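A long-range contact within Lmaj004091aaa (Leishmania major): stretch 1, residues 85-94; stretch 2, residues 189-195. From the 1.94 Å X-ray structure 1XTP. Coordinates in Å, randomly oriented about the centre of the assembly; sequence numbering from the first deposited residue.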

ATOM      1  N   PHE A  85      -0.222 -13.902   9.359  1.00 28.36           N
ATOM      2  CA  PHE A  85      -0.720 -12.683   9.983  1.00 28.54           C
ATOM      3  C   PHE A  85      -2.242 -12.601   9.896  1.00 27.61           C
ATOM      4  O   PHE A  85      -2.903 -12.393  10.909  1.00 23.36           O
ATOM      5  CB  PHE A  85      -0.089 -11.442   9.338  1.00 27.41           C
ATOM      6  CG  PHE A  85      -0.481 -10.138  10.000  1.00 29.98           C
ATOM      7  CD1 PHE A  85       0.184  -9.685  11.124  1.00 27.35           C
ATOM      8  CD2 PHE A  85      -1.503  -9.356   9.479  1.00 29.74           C
ATOM      9  CE1 PHE A  85      -0.165  -8.480  11.716  1.00 29.36           C
ATOM     10  CE2 PHE A  85      -1.850  -8.156  10.071  1.00 29.83           C
ATOM     11  CZ  PHE A  85      -1.179  -7.720  11.193  1.00 28.87           C
ATOM     12  N   ILE A  86      -2.789 -12.766   8.696  1.00 26.67           N
ATOM     13  CA  ILE A  86      -4.249 -12.710   8.514  1.00 28.36           C
ATOM     14  C   ILE A  86      -4.984 -13.796   9.316  1.00 27.18           C
ATOM     15  O   ILE A  86      -6.050 -13.536   9.891  1.00 25.22           O
ATOM     16  CB  ILE A  86      -4.654 -12.825   7.040  1.00 27.91           C
ATOM     17  CG1 ILE A  86      -4.159 -11.603   6.253  1.00 28.86           C
ATOM     18  CG2 ILE A  86      -6.177 -12.948   6.915  1.00 30.19           C
ATOM     19  CD1 ILE A  86      -3.999 -11.868   4.783  1.00 27.88           C
ATOM     20  N   ALA A  87      -4.405 -14.996   9.359  1.00 25.20           N
ATOM     21  CA  ALA A  87      -4.968 -16.097  10.144  1.00 25.08           C
ATOM     22  C   ALA A  87      -5.167 -15.713  11.593  1.00 25.92           C
ATOM     23  O   ALA A  87      -6.132 -16.128  12.227  1.00 28.87           O
ATOM     24  CB  ALA A  87      -4.086 -17.336  10.056  1.00 26.33           C
ATOM     25  N   SER A  88      -4.259 -14.902  12.113  1.00 27.45           N
ATOM     26  CA  SER A  88      -4.288 -14.523  13.507  1.00 27.96           C
ATOM     27  C   SER A  88      -5.279 -13.402  13.864  1.00 29.98           C
ATOM     28  O   SER A  88      -5.367 -13.019  15.028  1.00 32.06           O
ATOM     29  CB  SER A  88      -2.895 -14.073  13.916  1.00 26.91           C
ATOM     30  OG  SER A  88      -2.600 -12.821  13.319  1.00 33.60           O
ATOM     31  N   LEU A  89      -5.969 -12.825  12.885  1.00 30.47           N
ATOM     32  CA  LEU A  89      -6.822 -11.677  13.184  1.00 29.24           C
ATOM     33  C   LEU A  89      -8.145 -12.177  13.754  1.00 28.07           C
ATOM     34  O   LEU A  89      -8.789 -13.007  13.138  1.00 26.73           O
ATOM     35  CB  LEU A  89      -7.041 -10.820  11.937  1.00 28.39           C
ATOM     36  CG  LEU A  89      -5.753 -10.270  11.328  1.00 23.84           C
ATOM     37  CD1 LEU A  89      -6.044  -9.576   9.991  1.00 27.07           C
ATOM     38  CD2 LEU A  89      -5.069  -9.324  12.299  1.00 29.01           C
ATOM     39  N   PRO A  90      -8.528 -11.710  14.959  1.00 30.95           N
ATOM     40  CA  PRO A  90      -9.791 -12.174  15.559  1.00 30.90           C
ATOM     41  C   PRO A  90     -11.027 -11.789  14.768  1.00 30.48           C
ATOM     42  O   PRO A  90     -11.134 -10.668  14.254  1.00 30.66           O
ATOM     43  CB  PRO A  90      -9.807 -11.508  16.942  1.00 31.02           C
ATOM     44  CG  PRO A  90      -8.401 -11.157  17.204  1.00 33.52           C
ATOM     45  CD  PRO A  90      -7.818 -10.793  15.865  1.00 32.58           C
ATOM     46  N   GLY A  91     -11.944 -12.745  14.674  1.00 30.65           N
ATOM     47  CA  GLY A  91     -13.190 -12.564  13.967  1.00 31.21           C
ATOM     48  C   GLY A  91     -13.038 -11.899  12.616  1.00 30.36           C
ATOM     49  O   GLY A  91     -13.850 -11.049  12.264  1.00 36.80           O
ATOM     50  N   HIS A  92     -12.006 -12.258  11.855  1.00 27.54           N
ATOM     51  CA  HIS A  92     -11.853 -11.706  10.491  1.00 25.72           C
ATOM     52  C   HIS A  92     -12.795 -12.466   9.573  1.00 25.12           C
ATOM     53  O   HIS A  92     -12.887 -13.680   9.667  1.00 26.99           O
ATOM     54  CB  HIS A  92     -10.389 -11.730   9.998  1.00 26.01           C
ATOM     55  CG  HIS A  92      -9.807 -13.104   9.815  1.00 21.91           C
ATOM     56  ND1 HIS A  92      -9.285 -13.838  10.859  1.00 24.84           N
ATOM     57  CD2 HIS A  92      -9.646 -13.864   8.709  1.00 28.07           C
ATOM     58  CE1 HIS A  92      -8.837 -14.994  10.403  1.00 28.44           C
ATOM     59  NE2 HIS A  92      -9.049 -15.038   9.102  1.00 26.88           N
ATOM     60  N   GLY A  93     -13.531 -11.754   8.727  1.00 23.23           N
ATOM     61  CA  GLY A  93     -14.499 -12.384   7.833  1.00 25.92           C
ATOM     62  C   GLY A  93     -13.783 -13.034   6.658  1.00 26.54           C
ATOM     63  O   GLY A  93     -12.619 -12.770   6.433  1.00 20.83           O
ATOM     64  N   THR A  94     -14.486 -13.875   5.901  1.00 29.68           N
ATOM     65  CA  THR A  94     -13.861 -14.614   4.791  1.00 29.63           C
ATOM     66  C   THR A  94     -14.648 -14.532   3.461  1.00 29.99           C
ATOM     67  O   THR A  94     -14.419 -15.344   2.569  1.00 26.65           O
ATOM     68  CB  THR A  94     -13.652 -16.133   5.170  1.00 31.33           C
ATOM     69  OG1 THR A  94     -14.905 -16.718   5.559  1.00 28.50           O
ATOM     70  CG2 THR A  94     -12.635 -16.293   6.299  1.00 26.65           C
TER
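Stretch 2, residues 189-195: PNGYIFF

Two hydrogen bonds fix stretch 2 against stretch 1. The shorter runs from Y192 OH to P90 O at 2.6 Å, the carbonyl lying at the ring edge near its plane, where the hydroxyl can reach it. The other joins backbones: G93 N donates to N190 O at 2.9 Å, with an N-H...O angle of 156°. The same carbonyl receives a CA-H...O contact, H92 CA to N190 O at 3.5 Å with 141° at the hydrogen, and the CA atoms of G93 and N190 approach to 5.0 Å.

The chain turns a corner at P189 and N190, and beyond it stretch 2 is an extended strand through Y192 (phi/psi -136/149) to F195, antiparallel in register to stretch 1: N190 lies by G93, whereas F194 lies by I86, 7.9 Å between CA atoms. The wider spacing leaves room for side chains. Y192 and F194 both point toward stretch 1, while the intervening I193 makes no contact.

L89 CB covers one face of the Y192 ring, 4.2 Å from its centroid and 24° off the normal; H92 CB approaches Y192 CE1 obliquely at 3.7 Å. Farther along, I86 CG1 sits over a face of the F194 ring, 4.1 Å from F194 CD1. F85 CD2 meets F194 CE1 at 3.3 Å, the ring planes inclined at 49°.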

ATOM      1  N   PRO A 189     -18.398  -5.321   9.402  1.00 27.13           N
ATOM      2  CA  PRO A 189     -18.015  -5.359  10.821  1.00 25.70           C
ATOM      3  C   PRO A 189     -16.870  -6.332  11.172  1.00 25.54           C
ATOM      4  O   PRO A 189     -16.151  -6.100  12.141  1.00 24.45           O
ATOM      5  CB  PRO A 189     -19.331  -5.749  11.529  1.00 26.51           C
ATOM      6  CG  PRO A 189     -20.412  -5.290  10.556  1.00 25.64           C
ATOM      7  CD  PRO A 189     -19.833  -5.600   9.209  1.00 27.57           C
ATOM      8  N   ASN A 190     -16.698  -7.398  10.389  1.00 24.24           N
ATOM      9  CA  ASN A 190     -15.590  -8.330  10.583  1.00 23.18           C
ATOM     10  C   ASN A 190     -14.438  -8.069   9.613  1.00 23.14           C
ATOM     11  O   ASN A 190     -13.634  -8.956   9.313  1.00 21.18           O
ATOM     12  CB  ASN A 190     -16.098  -9.762  10.430  1.00 24.12           C
ATOM     13  CG  ASN A 190     -17.188 -10.091  11.415  1.00 24.09           C
ATOM     14  OD1 ASN A 190     -17.303  -9.442  12.458  1.00 29.07           O
ATOM     15  ND2 ASN A 190     -18.014 -11.085  11.086  1.00 22.72           N
ATOM     16  N   GLY A 191     -14.349  -6.847   9.116  1.00 19.89           N
ATOM     17  CA  GLY A 191     -13.339  -6.542   8.129  1.00 22.35           C
ATOM     18  C   GLY A 191     -12.113  -5.866   8.718  1.00 18.88           C
ATOM     19  O   GLY A 191     -12.174  -5.228   9.760  1.00 18.59           O
ATOM     20  N   TYR A 192     -10.991  -6.006   8.022  1.00 22.82           N
ATOM     21  CA  TYR A 192      -9.773  -5.294   8.362  1.00 23.43           C
ATOM     22  C   TYR A 192      -9.140  -4.752   7.085  1.00 23.61           C
ATOM     23  O   TYR A 192      -9.277  -5.353   6.006  1.00 23.21           O
ATOM     24  CB  TYR A 192      -8.770  -6.247   8.985  1.00 23.98           C
ATOM     25  CG  TYR A 192      -9.083  -6.797  10.354  1.00 23.64           C
ATOM     26  CD1 TYR A 192      -9.837  -7.954  10.510  1.00 26.38           C
ATOM     27  CD2 TYR A 192      -8.546  -6.219  11.489  1.00 25.94           C
ATOM     28  CE1 TYR A 192     -10.096  -8.481  11.772  1.00 24.10           C
ATOM     29  CE2 TYR A 192      -8.794  -6.758  12.762  1.00 27.01           C
ATOM     30  CZ  TYR A 192      -9.557  -7.884  12.890  1.00 25.46           C
ATOM     31  OH  TYR A 192      -9.790  -8.426  14.142  1.00 30.64           O
ATOM     32  N   ILE A 193      -8.452  -3.621   7.207  1.00 22.17           N
ATOM     33  CA  ILE A 193      -7.452  -3.234   6.201  1.00 26.19           C
ATOM     34  C   ILE A 193      -6.179  -3.993   6.512  1.00 24.84           C
ATOM     35  O   ILE A 193      -5.657  -3.892   7.606  1.00 27.31           O
ATOM     36  CB  ILE A 193      -7.121  -1.731   6.209  1.00 25.67           C
ATOM     37  CG1 ILE A 193      -8.337  -0.898   5.829  1.00 25.34           C
ATOM     38  CG2 ILE A 193      -6.038  -1.422   5.203  1.00 28.13           C
ATOM     39  CD1 ILE A 193      -8.276   0.523   6.321  1.00 29.30           C
ATOM     40  N   PHE A 194      -5.677  -4.755   5.550  1.00 28.15           N
ATOM     41  CA  PHE A 194      -4.350  -5.327   5.666  1.00 27.04           C
ATOM     42  C   PHE A 194      -3.337  -4.429   4.921  1.00 27.10           C
ATOM     43  O   PHE A 194      -3.289  -4.417   3.696  1.00 25.62           O
ATOM     44  CB  PHE A 194      -4.341  -6.729   5.103  1.00 28.71           C
ATOM     45  CG  PHE A 194      -2.990  -7.385   5.113  1.00 28.21           C
ATOM     46  CD1 PHE A 194      -2.429  -7.845   6.300  1.00 30.48           C
ATOM     47  CD2 PHE A 194      -2.297  -7.587   3.925  1.00 34.25           C
ATOM     48  CE1 PHE A 194      -1.191  -8.481   6.295  1.00 33.79           C
ATOM     49  CE2 PHE A 194      -1.062  -8.226   3.920  1.00 36.12           C
ATOM     50  CZ  PHE A 194      -0.511  -8.673   5.113  1.00 28.94           C
ATOM     51  N   PHE A 195      -2.525  -3.703   5.685  1.00 24.53           N
ATOM     52  CA  PHE A 195      -1.556  -2.757   5.132  1.00 26.49           C
ATOM     53  C   PHE A 195      -0.148  -3.299   5.324  1.00 24.10           C
ATOM     54  O   PHE A 195       0.292  -3.489   6.450  1.00 24.70           O
ATOM     55  CB  PHE A 195      -1.722  -1.398   5.813  1.00 27.49           C
ATOM     56  CG  PHE A 195      -0.707  -0.359   5.385  1.00 29.98           C
ATOM     57  CD1 PHE A 195      -0.362  -0.195   4.045  1.00 28.02           C
ATOM     58  CD2 PHE A 195      -0.129   0.482   6.332  1.00 31.93           C
ATOM     59  CE1 PHE A 195       0.552   0.779   3.665  1.00 31.37           C
ATOM     60  CE2 PHE A 195       0.778   1.452   5.971  1.00 31.24           C
ATOM     61  CZ  PHE A 195       1.115   1.618   4.632  1.00 30.16           C
TER